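Local coordinates for vaginolysin (Gardnerella vaginalis, PDB 5IMY), which probably acts as a secreted cholesterol-dependent cytolysin, binding cholesterol in host membranes and perforating them, at residues A[468-473]-A[483-488]; A[382-387]-A[427-432]. All blocks are in the same frame, centred on the assembly; numbering follows the deposited sequence.

Interaction 1: residues A[468-473]-A[483-488]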
ATOM      1  N   ARG A 468      10.807  20.100   9.903  1.00 65.65           N
ATOM      2  CA  ARG A 468       9.724  21.069   9.789  1.00 65.42           C
ATOM      3  C   ARG A 468      10.172  22.310   9.030  1.00 72.46           C
ATOM      4  O   ARG A 468       9.379  22.900   8.289  1.00 73.87           O
ATOM      5  CB  ARG A 468       9.206  21.424  11.187  1.00 86.70           C
ATOM      6  CG  ARG A 468       9.030  22.914  11.497  1.00 90.00           C
ATOM      7  CD  ARG A 468       7.813  23.511  10.800  1.00 93.77           C
ATOM      8  NE  ARG A 468       6.951  24.209  11.750  1.00109.85           N
ATOM      9  CZ  ARG A 468       6.020  25.096  11.415  1.00102.88           C
ATOM     10  NH1 ARG A 468       5.824  25.417  10.142  1.00 83.49           N
ATOM     11  NH2 ARG A 468       5.287  25.674  12.357  1.00109.55           N
ATOM     12  N   GLN A 469      11.430  22.714   9.195  1.00 75.54           N
ATOM     13  CA  GLN A 469      11.941  23.918   8.554  1.00 71.07           C
ATOM     14  C   GLN A 469      13.422  23.743   8.258  1.00 66.01           C
ATOM     15  O   GLN A 469      14.198  23.367   9.142  1.00 61.98           O
ATOM     16  CB  GLN A 469      11.728  25.149   9.441  1.00 75.95           C
ATOM     17  CG  GLN A 469      12.325  26.445   8.891  1.00 73.23           C
ATOM     18  CD  GLN A 469      11.501  27.040   7.766  1.00 72.78           C
ATOM     19  OE1 GLN A 469      11.858  26.931   6.592  1.00 64.05           O
ATOM     20  NE2 GLN A 469      10.395  27.681   8.122  1.00 69.77           N
ATOM     21  N   ARG A 470      13.802  24.024   7.016  1.00 67.85           N
ATOM     22  CA  ARG A 470      15.194  24.047   6.589  1.00 63.39           C
ATOM     23  C   ARG A 470      15.413  25.316   5.783  1.00 56.56           C
ATOM     24  O   ARG A 470      14.665  25.592   4.841  1.00 53.14           O
ATOM     25  CB  ARG A 470      15.536  22.803   5.757  1.00 52.69           C
ATOM     26  CG  ARG A 470      16.846  22.878   4.964  1.00 57.81           C
ATOM     27  CD  ARG A 470      17.863  21.853   5.435  1.00 56.70           C
ATOM     28  NE  ARG A 470      17.287  20.519   5.574  1.00 58.56           N
ATOM     29  CZ  ARG A 470      17.862  19.521   6.238  1.00 59.21           C
ATOM     30  NH1 ARG A 470      19.037  19.698   6.829  1.00 59.52           N
ATOM     31  NH2 ARG A 470      17.259  18.342   6.311  1.00 62.23           N
ATOM     32  N   THR A 471      16.426  26.090   6.160  1.00 61.58           N
ATOM     33  CA  THR A 471      16.770  27.313   5.449  1.00 59.36           C
ATOM     34  C   THR A 471      18.266  27.326   5.177  1.00 60.47           C
ATOM     35  O   THR A 471      19.070  27.107   6.089  1.00 57.78           O
ATOM     36  CB  THR A 471      16.352  28.567   6.232  1.00 64.61           C
ATOM     37  OG1 THR A 471      17.022  29.715   5.696  1.00 71.62           O
ATOM     38  CG2 THR A 471      16.679  28.434   7.702  1.00 65.99           C
ATOM     39  N   ILE A 472      18.628  27.578   3.922  1.00 67.38           N
ATOM     40  CA  ILE A 472      20.011  27.540   3.463  1.00 70.37           C
ATOM     41  C   ILE A 472      20.347  28.926   2.934  1.00 67.03           C
ATOM     42  O   ILE A 472      19.848  29.332   1.876  1.00 63.82           O
ATOM     43  CB  ILE A 472      20.228  26.470   2.385  1.00 68.81           C
ATOM     44  CG1 ILE A 472      19.647  25.128   2.846  1.00 61.58           C
ATOM     45  CG2 ILE A 472      21.715  26.332   2.063  1.00 60.73           C
ATOM     46  CD1 ILE A 472      19.691  24.041   1.793  1.00 58.83           C
ATOM     47  N   SER A 473      21.185  29.655   3.666  1.00 68.00           N
ATOM     48  CA  SER A 473      21.584  31.003   3.289  1.00 65.02           C
ATOM     49  C   SER A 473      22.996  30.989   2.719  1.00 59.57           C
ATOM     50  O   SER A 473      23.892  30.343   3.271  1.00 54.70           O
ATOM     51  CB  SER A 473      21.520  31.948   4.491  1.00 67.79           C
ATOM     52  OG  SER A 473      20.207  32.021   5.016  1.00 59.07           O
ATOM     53  N   VAL A 483      28.114  29.868   2.894  1.00 59.66           N
ATOM     54  CA  VAL A 483      26.804  29.232   2.965  1.00 60.44           C
ATOM     55  C   VAL A 483      26.612  28.704   4.380  1.00 60.54           C
ATOM     56  O   VAL A 483      27.576  28.448   5.103  1.00 59.96           O
ATOM     57  CB  VAL A 483      26.672  28.096   1.919  1.00 59.33           C
ATOM     58  CG1 VAL A 483      27.670  26.979   2.207  1.00 57.11           C
ATOM     59  CG2 VAL A 483      25.246  27.562   1.863  1.00 54.92           C
ATOM     60  N   ALA A 484      25.350  28.539   4.779  1.00 65.14           N
ATOM     61  CA  ALA A 484      25.041  28.088   6.129  1.00 66.87           C
ATOM     62  C   ALA A 484      23.710  27.348   6.143  1.00 65.38           C
ATOM     63  O   ALA A 484      22.841  27.581   5.298  1.00 57.55           O
ATOM     64  CB  ALA A 484      25.005  29.268   7.107  1.00 59.66           C
ATOM     65  N   GLU A 485      23.561  26.458   7.128  1.00 63.93           N
ATOM     66  CA  GLU A 485      22.382  25.616   7.288  1.00 69.10           C
ATOM     67  C   GLU A 485      21.941  25.650   8.747  1.00 71.02           C
ATOM     68  O   GLU A 485      22.781  25.708   9.649  1.00 70.78           O
ATOM     69  CB  GLU A 485      22.680  24.175   6.857  1.00 64.59           C
ATOM     70  CG  GLU A 485      21.577  23.514   6.055  1.00 67.43           C
ATOM     71  CD  GLU A 485      21.832  22.037   5.834  1.00 71.90           C
ATOM     72  OE1 GLU A 485      22.731  21.482   6.500  1.00 69.79           O
ATOM     73  OE2 GLU A 485      21.141  21.433   4.989  1.00 76.07           O
ATOM     74  N   THR A 486      20.627  25.596   8.979  1.00 69.40           N
ATOM     75  CA  THR A 486      20.064  25.902  10.294  1.00 74.11           C
ATOM     76  C   THR A 486      19.311  24.753  10.948  1.00 87.49           C
ATOM     77  O   THR A 486      19.453  24.554  12.156  1.00101.67           O
ATOM     78  CB  THR A 486      19.108  27.098  10.190  1.00 73.07           C
ATOM     79  OG1 THR A 486      17.940  26.710   9.456  1.00 75.53           O
ATOM     80  CG2 THR A 486      19.779  28.272   9.493  1.00 72.29           C
ATOM     81  N   VAL A 487      18.504  24.006  10.188  1.00 85.81           N
ATOM     82  CA  VAL A 487      17.524  23.040  10.699  1.00 79.99           C
ATOM     83  C   VAL A 487      16.714  23.619  11.859  1.00 84.79           C
ATOM     84  O   VAL A 487      17.032  24.688  12.389  1.00 91.37           O
ATOM     85  CB  VAL A 487      18.169  21.692  11.099  1.00 70.44           C
ATOM     86  CG1 VAL A 487      18.070  20.707   9.941  1.00 69.88           C
ATOM     87  CG2 VAL A 487      19.627  21.826  11.537  1.00 77.38           C
ATOM     88  N   LYS A 488      15.646  22.920  12.248  1.00 89.85           N
ATOM     89  CA  LYS A 488      14.690  23.455  13.210  1.00 91.06           C
ATOM     90  C   LYS A 488      13.903  22.307  13.831  1.00 89.35           C
ATOM     91  O   LYS A 488      13.726  21.255  13.212  1.00 79.86           O
ATOM     92  CB  LYS A 488      13.738  24.451  12.537  1.00 87.91           C
ATOM     93  CG  LYS A 488      13.145  25.504  13.460  1.00 93.32           C
ATOM     94  CD  LYS A 488      12.608  26.682  12.656  1.00113.17           C
ATOM     95  CE  LYS A 488      11.812  27.654  13.509  1.00114.76           C
ATOM     96  NZ  LYS A 488      12.555  28.096  14.720  1.00112.61           N
TER

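Interaction 2: residues A[382-387]-A[427-432]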
ATOM      1  N   LEU A 382      11.227  24.350   2.901  1.00 64.13           N
ATOM      2  CA  LEU A 382      12.614  24.647   2.554  1.00 58.91           C
ATOM      3  C   LEU A 382      12.705  26.105   2.130  1.00 58.86           C
ATOM      4  O   LEU A 382      11.996  26.529   1.212  1.00 54.25           O
ATOM      5  CB  LEU A 382      13.117  23.737   1.431  1.00 55.49           C
ATOM      6  CG  LEU A 382      14.445  24.153   0.787  1.00 49.25           C
ATOM      7  CD1 LEU A 382      15.577  24.107   1.798  1.00 53.61           C
ATOM      8  CD2 LEU A 382      14.768  23.281  -0.413  1.00 53.78           C
ATOM      9  N   THR A 383      13.584  26.860   2.782  1.00 56.80           N
ATOM     10  CA  THR A 383      13.772  28.278   2.502  1.00 63.38           C
ATOM     11  C   THR A 383      15.153  28.501   1.901  1.00 53.67           C
ATOM     12  O   THR A 383      16.154  28.020   2.442  1.00 56.57           O
ATOM     13  CB  THR A 383      13.601  29.107   3.781  1.00 63.60           C
ATOM     14  OG1 THR A 383      12.218  29.128   4.158  1.00 59.35           O
ATOM     15  CG2 THR A 383      14.097  30.546   3.592  1.00 62.34           C
ATOM     16  N   LEU A 384      15.203  29.225   0.788  1.00 54.25           N
ATOM     17  CA  LEU A 384      16.452  29.575   0.126  1.00 64.33           C
ATOM     18  C   LEU A 384      16.648  31.083   0.199  1.00 58.10           C
ATOM     19  O   LEU A 384      15.764  31.846  -0.199  1.00 55.17           O
ATOM     20  CB  LEU A 384      16.447  29.126  -1.338  1.00 60.39           C
ATOM     21  CG  LEU A 384      15.889  27.739  -1.661  1.00 54.21           C
ATOM     22  CD1 LEU A 384      15.693  27.613  -3.162  1.00 57.32           C
ATOM     23  CD2 LEU A 384      16.801  26.638  -1.146  1.00 57.17           C
ATOM     24  N   ASP A 385      17.805  31.508   0.706  1.00 58.34           N
ATOM     25  CA  ASP A 385      18.153  32.925   0.779  1.00 62.30           C
ATOM     26  C   ASP A 385      19.515  33.111   0.125  1.00 55.65           C
ATOM     27  O   ASP A 385      20.531  32.652   0.658  1.00 50.10           O
ATOM     28  CB  ASP A 385      18.166  33.421   2.226  1.00 63.31           C
ATOM     29  CG  ASP A 385      18.144  34.935   2.321  1.00 70.53           C
ATOM     30  OD1 ASP A 385      17.548  35.580   1.431  1.00 70.09           O
ATOM     31  OD2 ASP A 385      18.720  35.482   3.286  1.00 72.18           O
ATOM     32  N   HIS A 386      19.534  33.787  -1.022  1.00 60.40           N
ATOM     33  CA  HIS A 386      20.748  33.998  -1.809  1.00 57.87           C
ATOM     34  C   HIS A 386      21.102  35.481  -1.770  1.00 61.39           C
ATOM     35  O   HIS A 386      20.482  36.293  -2.462  1.00 60.01           O
ATOM     36  CB  HIS A 386      20.548  33.513  -3.241  1.00 58.55           C
ATOM     37  CG  HIS A 386      21.583  34.017  -4.199  1.00 62.33           C
ATOM     38  ND1 HIS A 386      22.924  34.079  -3.884  1.00 66.37           N
ATOM     39  CD2 HIS A 386      21.474  34.483  -5.466  1.00 56.74           C
ATOM     40  CE1 HIS A 386      23.594  34.562  -4.914  1.00 61.02           C
ATOM     41  NE2 HIS A 386      22.738  34.815  -5.887  1.00 57.21           N
ATOM     42  N   ARG A 387      22.103  35.828  -0.960  1.00 62.71           N
ATOM     43  CA  ARG A 387      22.584  37.203  -0.873  1.00 71.77           C
ATOM     44  C   ARG A 387      24.079  37.254  -1.174  1.00 66.00           C
ATOM     45  O   ARG A 387      24.878  37.680  -0.334  1.00 68.42           O
ATOM     46  CB  ARG A 387      22.285  37.795   0.511  1.00 77.34           C
ATOM     47  CG  ARG A 387      21.917  36.764   1.574  1.00 75.51           C
ATOM     48  CD  ARG A 387      21.978  37.356   2.977  1.00 84.78           C
ATOM     49  NE  ARG A 387      20.657  37.631   3.537  1.00 86.69           N
ATOM     50  CZ  ARG A 387      20.455  38.199   4.723  1.00 94.96           C
ATOM     51  NH1 ARG A 387      21.487  38.558   5.475  1.00 99.21           N
ATOM     52  NH2 ARG A 387      19.220  38.410   5.158  1.00 88.85           N
ATOM     53  N   PHE A 427      17.647  36.791  -3.758  1.00 64.15           N
ATOM     54  CA  PHE A 427      16.560  35.900  -4.131  1.00 65.44           C
ATOM     55  C   PHE A 427      16.133  35.123  -2.896  1.00 66.17           C
ATOM     56  O   PHE A 427      16.965  34.481  -2.247  1.00 62.59           O
ATOM     57  CB  PHE A 427      16.995  34.947  -5.250  1.00 61.71           C
ATOM     58  CG  PHE A 427      16.008  33.849  -5.534  1.00 65.84           C
ATOM     59  CD1 PHE A 427      14.974  34.040  -6.437  1.00 65.05           C
ATOM     60  CD2 PHE A 427      16.122  32.620  -4.905  1.00 58.51           C
ATOM     61  CE1 PHE A 427      14.071  33.029  -6.702  1.00 64.05           C
ATOM     62  CE2 PHE A 427      15.222  31.606  -5.165  1.00 65.65           C
ATOM     63  CZ  PHE A 427      14.195  31.810  -6.065  1.00 68.20           C
ATOM     64  N   ASN A 428      14.845  35.194  -2.567  1.00 64.80           N
ATOM     65  CA  ASN A 428      14.305  34.524  -1.394  1.00 64.10           C
ATOM     66  C   ASN A 428      13.027  33.793  -1.774  1.00 65.81           C
ATOM     67  O   ASN A 428      12.219  34.302  -2.557  1.00 57.71           O
ATOM     68  CB  ASN A 428      14.024  35.518  -0.261  1.00 62.42           C
ATOM     69  CG  ASN A 428      13.803  34.835   1.073  1.00 61.07           C
ATOM     70  OD1 ASN A 428      12.669  34.571   1.470  1.00 64.27           O
ATOM     71  ND2 ASN A 428      14.894  34.542   1.773  1.00 62.01           N
ATOM     72  N   THR A 429      12.851  32.597  -1.218  1.00 70.51           N
ATOM     73  CA  THR A 429      11.655  31.808  -1.474  1.00 76.37           C
ATOM     74  C   THR A 429      11.628  30.634  -0.511  1.00 66.29           C
ATOM     75  O   THR A 429      12.675  30.177  -0.041  1.00 57.11           O
ATOM     76  CB  THR A 429      11.605  31.301  -2.923  1.00 73.56           C
ATOM     77  OG1 THR A 429      10.350  30.650  -3.160  1.00 71.88           O
ATOM     78  CG2 THR A 429      12.739  30.316  -3.198  1.00 65.65           C
ATOM     79  N   THR A 430      10.421  30.151  -0.230  1.00 68.42           N
ATOM     80  CA  THR A 430      10.216  28.963   0.581  1.00 73.92           C
ATOM     81  C   THR A 430       9.439  27.936  -0.232  1.00 68.21           C
ATOM     82  O   THR A 430       8.531  28.291  -0.991  1.00 60.65           O
ATOM     83  CB  THR A 430       9.462  29.287   1.878  1.00 76.75           C
ATOM     84  OG1 THR A 430       8.061  29.403   1.608  1.00 85.52           O
ATOM     85  CG2 THR A 430       9.966  30.593   2.482  1.00 67.41           C
ATOM     86  N   ILE A 431       9.805  26.667  -0.079  1.00 63.33           N
ATOM     87  CA  ILE A 431       9.201  25.571  -0.826  1.00 64.29           C
ATOM     88  C   ILE A 431       8.473  24.661   0.152  1.00 59.37           C
ATOM     89  O   ILE A 431       8.978  24.385   1.245  1.00 55.95           O
ATOM     90  CB  ILE A 431      10.260  24.778  -1.623  1.00 65.02           C
ATOM     91  CG1 ILE A 431      11.012  25.704  -2.584  1.00 70.01           C
ATOM     92  CG2 ILE A 431       9.605  23.641  -2.401  1.00 66.18           C
ATOM     93  CD1 ILE A 431      12.360  25.166  -3.016  1.00 65.37           C
ATOM     94  N   GLN A 432       7.290  24.199  -0.243  1.00 66.14           N
ATOM     95  CA  GLN A 432       6.506  23.269   0.559  1.00 67.67           C
ATOM     96  C   GLN A 432       6.720  21.844   0.069  1.00 58.72           C
ATOM     97  O   GLN A 432       6.792  21.593  -1.138  1.00 57.33           O
ATOM     98  CB  GLN A 432       5.017  23.609   0.502  1.00 69.94           C
ATOM     99  CG  GLN A 432       4.500  24.294   1.749  1.00 70.81           C
ATOM    100  CD  GLN A 432       2.988  24.291   1.836  1.00 80.39           C
ATOM    101  OE1 GLN A 432       2.329  23.362   1.369  1.00 73.01           O
ATOM    102  NE2 GLN A 432       2.430  25.335   2.439  1.00 86.28           N
TER

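Interaction 1: residues A[468-473]-A[483-488]
S473 and A484 form the tight end of this antiparallel pairing, where two backbone bonds tie strand 469-473 to strand 483-485. The amide N of A484 approaches S473 O at 2.8 Å nearly in line with its C=O bond, although the N-H is bent (135°), and S473 N returns a longer bond of 3.1 Å to A484 O. The same two oxygens also accept CA-H...O contacts, from V483 and I472 respectively. Beside this ladder I472 packs alongside V483, CG2 to CG2 at 3.7 Å; chi1 of I472 (-50°) puts CG1 beside the backbone N, and CG2 is the branch anti to it. Farther along, on the face that carries I472, the side chain of R470 crosses that of E485 obliquely. Its NH1 makes a weak, bent salt bridge to E485 OE2 at 3.3 Å, with guanidinium and carboxylate planes 33° apart. The carboxylate is gripped from elsewhere too, since Y459 OH hydrogen-bonds the same OE2. One face of the guanidinium is covered by a methyl group, V487 CG1, 3.4 Å from NH1.

Beyond E485 the partnership loosens. T486, V487 and K488 are exposed, and Q469 O stands 3.5 Å from K488 N at an angle too poor for a hydrogen bond. The contact there is largely aliphatic: the K488 chain runs side by side with Q469, its CD 3.7 Å from Q469 CB, before its end leads away. One hydrogen-bonded pair at one end and side-chain contact at the other belong to a beta hairpin, strands 469-475 and 480-485, near the C-terminus in the beta-sandwich domain of a cholesterol-dependent cytolysin.

Interaction 2: residues A[382-387]-A[427-432]
L382 and I431, L384 and T429, and H386 and F427 are the hydrogen-bonded pairs of a regular antiparallel ladder, each joined by two backbone bonds. The bond from L384 N to T429 O, 2.8 Å long, is nearly linear at 170°. CA-H...O contacts from T383, N428 and T430 supplement the ladder.

Apolar contacts gather on the face bearing the leucines. L382 CD2 approaches I431 CD1 at 4.0 Å, and L384 CD1 meets the same I431 methyl at 4.1 Å. That leucine methyl also rests against T429 CG2 and lies at the edge of the F427 ring, 4.5 Å from CE2.

Polar contacts occupy the other face. N428 ND2 donates to D385 OD1 at 2.9 Å, from above the carboxylate plane and close to its own amide plane. With chi1 at -164°, D385 CG stands anti to the backbone N; the other oxygen, OD2, forms a salt bridge with R387 NE, whose hydrogen bond is bent and weak. T383 OG1 rests near T430 CG2 and hydrogen-bonds Q469.

The contact is thus chemically two-sided: its leucine face is mainly hydrocarbon, though H386 there hydrogen-bonds N474, whereas the buried D385 carboxylate is probably stabilised by the amide and guanidinium it meets.

Strand 363-389 connects the two contacts, pairing antiparallel with 426-433 in interaction 2 and parallel with 469-475, the first strand of the hairpin in interaction 1. Their centres are 10 Å apart. Probable backbone hydrogen bonds join them: T383 N lies 2.6 Å from R470 O, and T383 O lies 2.9 Å from I472 N. Packing adds to this: T471 OG1 lies 3.7 Å from T383 CG2, and the L382 methyl CD1 3.5 Å from the backbone oxygen R470 O. Four neighbouring strands thereby form one continuous piece of mixed sheet, a worked example of a central strand paired antiparallel on one edge and parallel on the other.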